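Local coordinates for putative periplasmic protein (Wolinella succinogenes, PDB 3KN3), which probably serves as a periplasmic solute-binding protein, perhaps for a tungstate-type ABC transporter, and can hold glutathione in a binding site, at residues Asp22-Ala27 against Ile225-Ser230; Lys129-Trp134 against Gly139-Lys144. All coordinates share one frame; numbering follows the deposited sequence.

Contact 1: Asp22-Ala27 against Ile225-Ser230; sequences DVLAPA and IDWIVS
The indole of W227 reaches the helix of 22-27 with the far rim of its six-membered ring. In the plane of the indole, at its edge, lies the methyl of A27, with CB 3.9 Å from W227 CZ2. The backbone of 22-27 comes in obliquely: L24 O stands 3.5 Å from W227 CH2, and A27 C is 3.6 Å from W227 CZ2. With CG turned anti to the backbone N (chi1 175°), the side chain of W227 leaves its own helix and spans most of the gap between the two segments, whose axes stay 12.2 Å apart. Beside the indole, I228 extends CD1 until it sits 4.1 Å from L24 CD2 and equally far from L24 CD1, so one methyl meets both branches of the leucine; the two side chains meet at about a right angle. The link is thus mainly apolar, and it covers only 167 Å². The pyrrole end of the indole is held separately, NE1 bonding to D31 further along the same helix as A27, while Y28 meets the ring with its plane steeply inclined. Within 225-230, S230 OG donates a hydrogen bond to W227 O, 3.0 Å away. The two segment axes, on helices 20-32 and 218-229, run at 106° to each other; A25 packs on strand 35-41, while I228 rests on V81 of strand 78-82 and I205 of strand 202-208.

Contact 2: Lys129-Trp134 against Gly139-Lys144; sequences KEREVW and GKIPEK
G139, which leaves the helix of W134 with positive phi, lets the chain turn back over the helix it has just left. At K140 the carbonyl O faces W134 CB, 3.8 Å away, while the amine pairs with E111 of helix 103-113. I141 comes next and puts CD1 against R131, 3.4 Å from its CB; the same methyl lies over the centre of one guanidinium face, and the two side chains cross at about a right angle. P142 follows, setting the CG-CD side of its ring crosswise against one face of the W134 indole: CG stands 4.0 Å from the six-membered-ring centroid, 18° off the normal, a CH-pi contact. E143 then closes a salt bridge with R131, its OE2 2.5 Å from NH2 and more weakly bonded to NH1, so one oxygen takes both nitrogens. The NH2 bond uses the anti lone pair and lies in the guanidinium plane, with the carboxylate turned only 21° from it. The bend at chi3 (66°) swings the arginine's tip across I141 to that acid. A leucine in place of R131 would probably leave E143 without its cation and I141 CD1 without the flat group beneath it. F107 meets the same indole, F117 and Y148 edge-to-face. Residues 139-144 thus connect helix 125-138 to strand 148-150 across an aromatic cluster in one lobe of the periplasmic binding protein fold.

How the contacts relate
Contacts 1 and 2 lie on opposite sides of the chain's centre, their own centres 34 Å apart and their nearest atoms about 18 Å apart. Along the chain, contact 2 is nested inside the long loop that contact 1 closes, as expected when a binding protein sends its chain through a second lobe and brings it back to the first. Each comes near part of the glutathione site, which is empty in this chain: the side chain of L24 is about 8 Å from that of Y203, and that of R131 about 8 Å from that of R120. Neither includes a ligand residue; contact 1 packs one lobe apolarly, contact 2 adds a salt bridge in the other.

Contact 1: Asp22-Ala27 against Ile225-Ser230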
loop_
_atom_site.group_PDB
_atom_site.type_symbol
_atom_site.label_atom_id
_atom_site.label_comp_id
_atom_site.label_asym_id
_atom_site.label_seq_id
_atom_site.Cartn_x
_atom_site.Cartn_y
_atom_site.Cartn_z
ATOM N N ASP A 22 12.369 -1.811 -8.141
ATOM C CA ASP A 22 13.000 -2.025 -9.435
ATOM C C ASP A 22 12.831 -0.814 -10.325
ATOM O O ASP A 22 13.547 -0.651 -11.300
ATOM C CB ASP A 22 12.400 -3.258 -10.098
ATOM C CG ASP A 22 12.565 -4.491 -9.244
ATOM O OD1 ASP A 22 11.633 -4.807 -8.471
ATOM O OD2 ASP A 22 13.645 -5.117 -9.313
ATOM N N VAL A 23 11.871 0.037 -9.982
ATOM C CA VAL A 23 11.710 1.288 -10.683
ATOM C C VAL A 23 12.679 2.328 -10.102
ATOM O O VAL A 23 13.430 2.964 -10.842
ATOM C CB VAL A 23 10.283 1.798 -10.579
ATOM C CG1 VAL A 23 10.160 3.129 -11.297
ATOM C CG2 VAL A 23 9.307 0.775 -11.162
ATOM N N LEU A 24 12.662 2.480 -8.778
ATOM C CA LEU A 24 13.499 3.455 -8.082
ATOM C C LEU A 24 15.003 3.221 -8.254
ATOM O O LEU A 24 15.749 4.161 -8.456
ATOM C CB LEU A 24 13.131 3.500 -6.601
ATOM C CG LEU A 24 11.681 3.933 -6.348
ATOM C CD1 LEU A 24 11.286 3.810 -4.888
ATOM C CD2 LEU A 24 11.483 5.360 -6.833
ATOM N N ALA A 25 15.439 1.965 -8.214
ATOM C CA ALA A 25 16.874 1.659 -8.206
ATOM C C ALA A 25 17.656 2.129 -9.442
ATOM O O ALA A 25 18.707 2.748 -9.305
ATOM C CB ALA A 25 17.123 0.178 -7.935
ATOM N N PRO A 26 17.155 1.833 -10.650
ATOM C CA PRO A 26 17.869 2.315 -11.837
ATOM C C PRO A 26 17.879 3.842 -11.895
ATOM O O PRO A 26 18.890 4.442 -12.266
ATOM C CB PRO A 26 17.047 1.748 -12.999
ATOM C CG PRO A 26 16.257 0.633 -12.405
ATOM C CD PRO A 26 15.954 1.065 -11.010
ATOM N N ALA A 27 16.768 4.468 -11.525
ATOM C CA ALA A 27 16.714 5.926 -11.537
ATOM C C ALA A 27 17.695 6.537 -10.531
ATOM O O ALA A 27 18.300 7.572 -10.801
ATOM C CB ALA A 27 15.305 6.412 -11.271
ATOM N N ILE A 225 16.848 9.387 0.864
ATOM C CA ILE A 225 15.590 9.964 1.308
ATOM C C ILE A 225 15.383 11.355 0.709
ATOM O O ILE A 225 14.285 11.694 0.276
ATOM C CB ILE A 225 15.509 10.004 2.857
ATOM C CG1 ILE A 225 15.220 8.610 3.414
ATOM C CG2 ILE A 225 14.467 11.000 3.328
ATOM C CD1 ILE A 225 15.332 8.542 4.918
ATOM N N ASP A 226 16.436 12.159 0.672
ATOM C CA ASP A 226 16.324 13.495 0.098
ATOM C C ASP A 226 15.992 13.394 -1.395
ATOM O O ASP A 226 15.194 14.163 -1.925
ATOM C CB ASP A 226 17.610 14.297 0.310
ATOM C CG ASP A 226 17.856 14.660 1.774
ATOM O OD1 ASP A 226 16.929 14.524 2.600
ATOM O OD2 ASP A 226 18.987 15.097 2.096
ATOM N N TRP A 227 16.598 12.425 -2.068
ATOM C CA TRP A 227 16.354 12.224 -3.495
ATOM C C TRP A 227 14.868 11.939 -3.743
ATOM O O TRP A 227 14.228 12.581 -4.574
ATOM C CB TRP A 227 17.242 11.086 -3.994
ATOM C CG TRP A 227 17.033 10.665 -5.405
ATOM C CD1 TRP A 227 17.478 11.305 -6.519
ATOM C CD2 TRP A 227 16.364 9.485 -5.859
ATOM N NE1 TRP A 227 17.104 10.617 -7.641
ATOM C CE2 TRP A 227 16.422 9.489 -7.263
ATOM C CE3 TRP A 227 15.713 8.430 -5.213
ATOM C CZ2 TRP A 227 15.855 8.469 -8.043
ATOM C CZ3 TRP A 227 15.144 7.423 -5.989
ATOM C CH2 TRP A 227 15.219 7.453 -7.386
ATOM N N ILE A 228 14.326 10.992 -2.988
ATOM C CA ILE A 228 12.920 10.622 -3.062
ATOM C C ILE A 228 11.994 11.821 -2.799
ATOM O O ILE A 228 11.014 12.058 -3.494
ATOM C CB ILE A 228 12.636 9.557 -2.002
ATOM C CG1 ILE A 228 13.185 8.200 -2.454
ATOM C CG2 ILE A 228 11.156 9.504 -1.687
ATOM C CD1 ILE A 228 12.312 7.490 -3.454
ATOM N N VAL A 229 12.337 12.586 -1.786
ATOM C CA VAL A 229 11.528 13.699 -1.353
ATOM C C VAL A 229 11.633 14.901 -2.306
ATOM O O VAL A 229 10.753 15.760 -2.323
ATOM C CB VAL A 229 11.964 14.067 0.070
ATOM C CG1 VAL A 229 12.267 15.532 0.191
ATOM C CG2 VAL A 229 10.948 13.566 1.086
ATOM N N SER A 230 12.694 14.939 -3.118
ATOM C CA SER A 230 12.936 16.050 -4.050
ATOM C C SER A 230 11.815 16.216 -5.068
ATOM O O SER A 230 11.211 15.232 -5.512
ATOM C CB SER A 230 14.272 15.882 -4.790
ATOM O OG SER A 230 14.103 15.224 -6.037
#

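Contact 2: Lys129-Trp134 against Gly139-Lys144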
loop_
_atom_site.group_PDB
_atom_site.type_symbol
_atom_site.label_atom_id
_atom_site.label_comp_id
_atom_site.label_asym_id
_atom_site.label_seq_id
_atom_site.Cartn_x
_atom_site.Cartn_y
_atom_site.Cartn_z
ATOM N N LYS A 129 -6.480 -1.559 5.963
ATOM C CA LYS A 129 -6.748 -0.335 5.226
ATOM C C LYS A 129 -8.240 -0.155 4.984
ATOM O O LYS A 129 -8.787 0.910 5.228
ATOM C CB LYS A 129 -6.038 -0.351 3.881
ATOM C CG LYS A 129 -6.374 0.849 3.031
ATOM C CD LYS A 129 -6.065 2.126 3.776
ATOM C CE LYS A 129 -6.047 3.315 2.830
ATOM N NZ LYS A 129 -5.593 4.540 3.520
ATOM N N GLU A 130 -8.880 -1.209 4.493
ATOM C CA GLU A 130 -10.313 -1.198 4.214
ATOM C C GLU A 130 -11.118 -0.926 5.476
ATOM O O GLU A 130 -12.114 -0.224 5.431
ATOM C CB GLU A 130 -10.744 -2.529 3.579
ATOM C CG GLU A 130 -12.242 -2.706 3.442
ATOM C CD GLU A 130 -12.773 -3.781 4.358
ATOM O OE1 GLU A 130 -12.075 -4.803 4.506
ATOM O OE2 GLU A 130 -13.879 -3.609 4.922
ATOM N N ARG A 131 -10.680 -1.487 6.600
ATOM C CA ARG A 131 -11.289 -1.183 7.889
ATOM C C ARG A 131 -11.138 0.294 8.220
ATOM O O ARG A 131 -12.076 0.928 8.689
ATOM C CB ARG A 131 -10.691 -2.060 8.994
ATOM C CG ARG A 131 -11.140 -3.514 8.894
ATOM C CD ARG A 131 -10.361 -4.449 9.810
ATOM N NE ARG A 131 -10.599 -4.176 11.222
ATOM C CZ ARG A 131 -11.726 -4.482 11.859
ATOM N NH1 ARG A 131 -11.857 -4.195 13.150
ATOM N NH2 ARG A 131 -12.723 -5.064 11.204
ATOM N N GLU A 132 -9.957 0.849 7.965
ATOM C CA GLU A 132 -9.735 2.270 8.190
ATOM C C GLU A 132 -10.696 3.118 7.356
ATOM O O GLU A 132 -11.247 4.109 7.835
ATOM C CB GLU A 132 -8.288 2.646 7.882
ATOM C CG GLU A 132 -7.529 3.243 9.064
ATOM C CD GLU A 132 -7.986 4.659 9.441
ATOM O OE1 GLU A 132 -7.105 5.507 9.715
ATOM O OE2 GLU A 132 -9.211 4.930 9.471
ATOM N N VAL A 133 -10.906 2.728 6.106
ATOM C CA VAL A 133 -11.800 3.489 5.245
ATOM C C VAL A 133 -13.257 3.541 5.757
ATOM O O VAL A 133 -13.882 4.612 5.702
ATOM C CB VAL A 133 -11.736 2.984 3.798
ATOM C CG1 VAL A 133 -12.700 3.767 2.913
ATOM C CG2 VAL A 133 -10.294 3.076 3.269
ATOM N N TRP A 134 -13.787 2.404 6.241
ATOM C CA TRP A 134 -15.149 2.344 6.804
ATOM C C TRP A 134 -15.256 3.205 8.053
ATOM O O TRP A 134 -16.244 3.883 8.272
ATOM C CB TRP A 134 -15.582 0.897 7.153
ATOM C CG TRP A 134 -15.980 0.105 5.962
ATOM C CD1 TRP A 134 -15.260 -0.880 5.353
ATOM C CD2 TRP A 134 -17.184 0.249 5.198
ATOM N NE1 TRP A 134 -15.936 -1.354 4.257
ATOM C CE2 TRP A 134 -17.122 -0.680 4.142
ATOM C CE3 TRP A 134 -18.308 1.068 5.308
ATOM C CZ2 TRP A 134 -18.138 -0.809 3.207
ATOM C CZ3 TRP A 134 -19.312 0.940 4.384
ATOM C CH2 TRP A 134 -19.224 0.011 3.344
ATOM N N GLY A 139 -17.714 6.102 10.718
ATOM C CA GLY A 139 -17.365 6.118 12.128
ATOM C C GLY A 139 -17.423 4.743 12.788
ATOM O O GLY A 139 -17.249 4.619 13.998
ATOM N N LYS A 140 -17.664 3.705 11.990
ATOM C CA LYS A 140 -17.694 2.333 12.494
ATOM C C LYS A 140 -17.469 1.326 11.368
ATOM O O LYS A 140 -17.764 1.598 10.203
ATOM C CB LYS A 140 -19.024 2.034 13.171
ATOM C CG LYS A 140 -20.198 2.130 12.225
ATOM C CD LYS A 140 -21.394 1.384 12.762
ATOM C CE LYS A 140 -22.545 1.399 11.763
ATOM N NZ LYS A 140 -22.155 0.798 10.455
ATOM N N ILE A 141 -16.938 0.162 11.716
ATOM C CA ILE A 141 -16.841 -0.922 10.755
ATOM C C ILE A 141 -18.129 -1.711 10.808
ATOM O O ILE A 141 -18.509 -2.197 11.861
ATOM C CB ILE A 141 -15.703 -1.846 11.093
ATOM C CG1 ILE A 141 -14.540 -1.038 11.669
ATOM C CG2 ILE A 141 -15.326 -2.672 9.869
ATOM C CD1 ILE A 141 -13.371 -0.903 10.751
ATOM N N PRO A 142 -18.819 -1.826 9.673
ATOM C CA PRO A 142 -20.131 -2.490 9.648
ATOM C C PRO A 142 -20.021 -4.023 9.781
ATOM O O PRO A 142 -20.743 -4.764 9.120
ATOM C CB PRO A 142 -20.686 -2.104 8.277
ATOM C CG PRO A 142 -19.457 -1.904 7.419
ATOM C CD PRO A 142 -18.374 -1.389 8.339
ATOM N N GLU A 143 -19.122 -4.470 10.650
ATOM C CA GLU A 143 -18.864 -5.887 10.905
ATOM C C GLU A 143 -20.067 -6.813 11.044
ATOM O O GLU A 143 -19.936 -8.008 10.820
ATOM C CB GLU A 143 -18.011 -6.039 12.163
ATOM C CG GLU A 143 -16.552 -6.312 11.880
ATOM C CD GLU A 143 -15.664 -6.049 13.084
ATOM O OE1 GLU A 143 -16.064 -6.398 14.212
ATOM O OE2 GLU A 143 -14.563 -5.492 12.899
ATOM N N LYS A 144 -21.221 -6.298 11.436
ATOM C CA LYS A 144 -22.330 -7.194 11.746
ATOM C C LYS A 144 -23.531 -7.043 10.822
ATOM O O LYS A 144 -24.585 -7.624 11.081
ATOM C CB LYS A 144 -22.756 -7.026 13.208
ATOM C CG LYS A 144 -21.578 -7.014 14.184
ATOM C CD LYS A 144 -22.002 -7.220 15.640
ATOM C CE LYS A 144 -22.588 -5.956 16.270
ATOM N NZ LYS A 144 -23.055 -6.189 17.680
#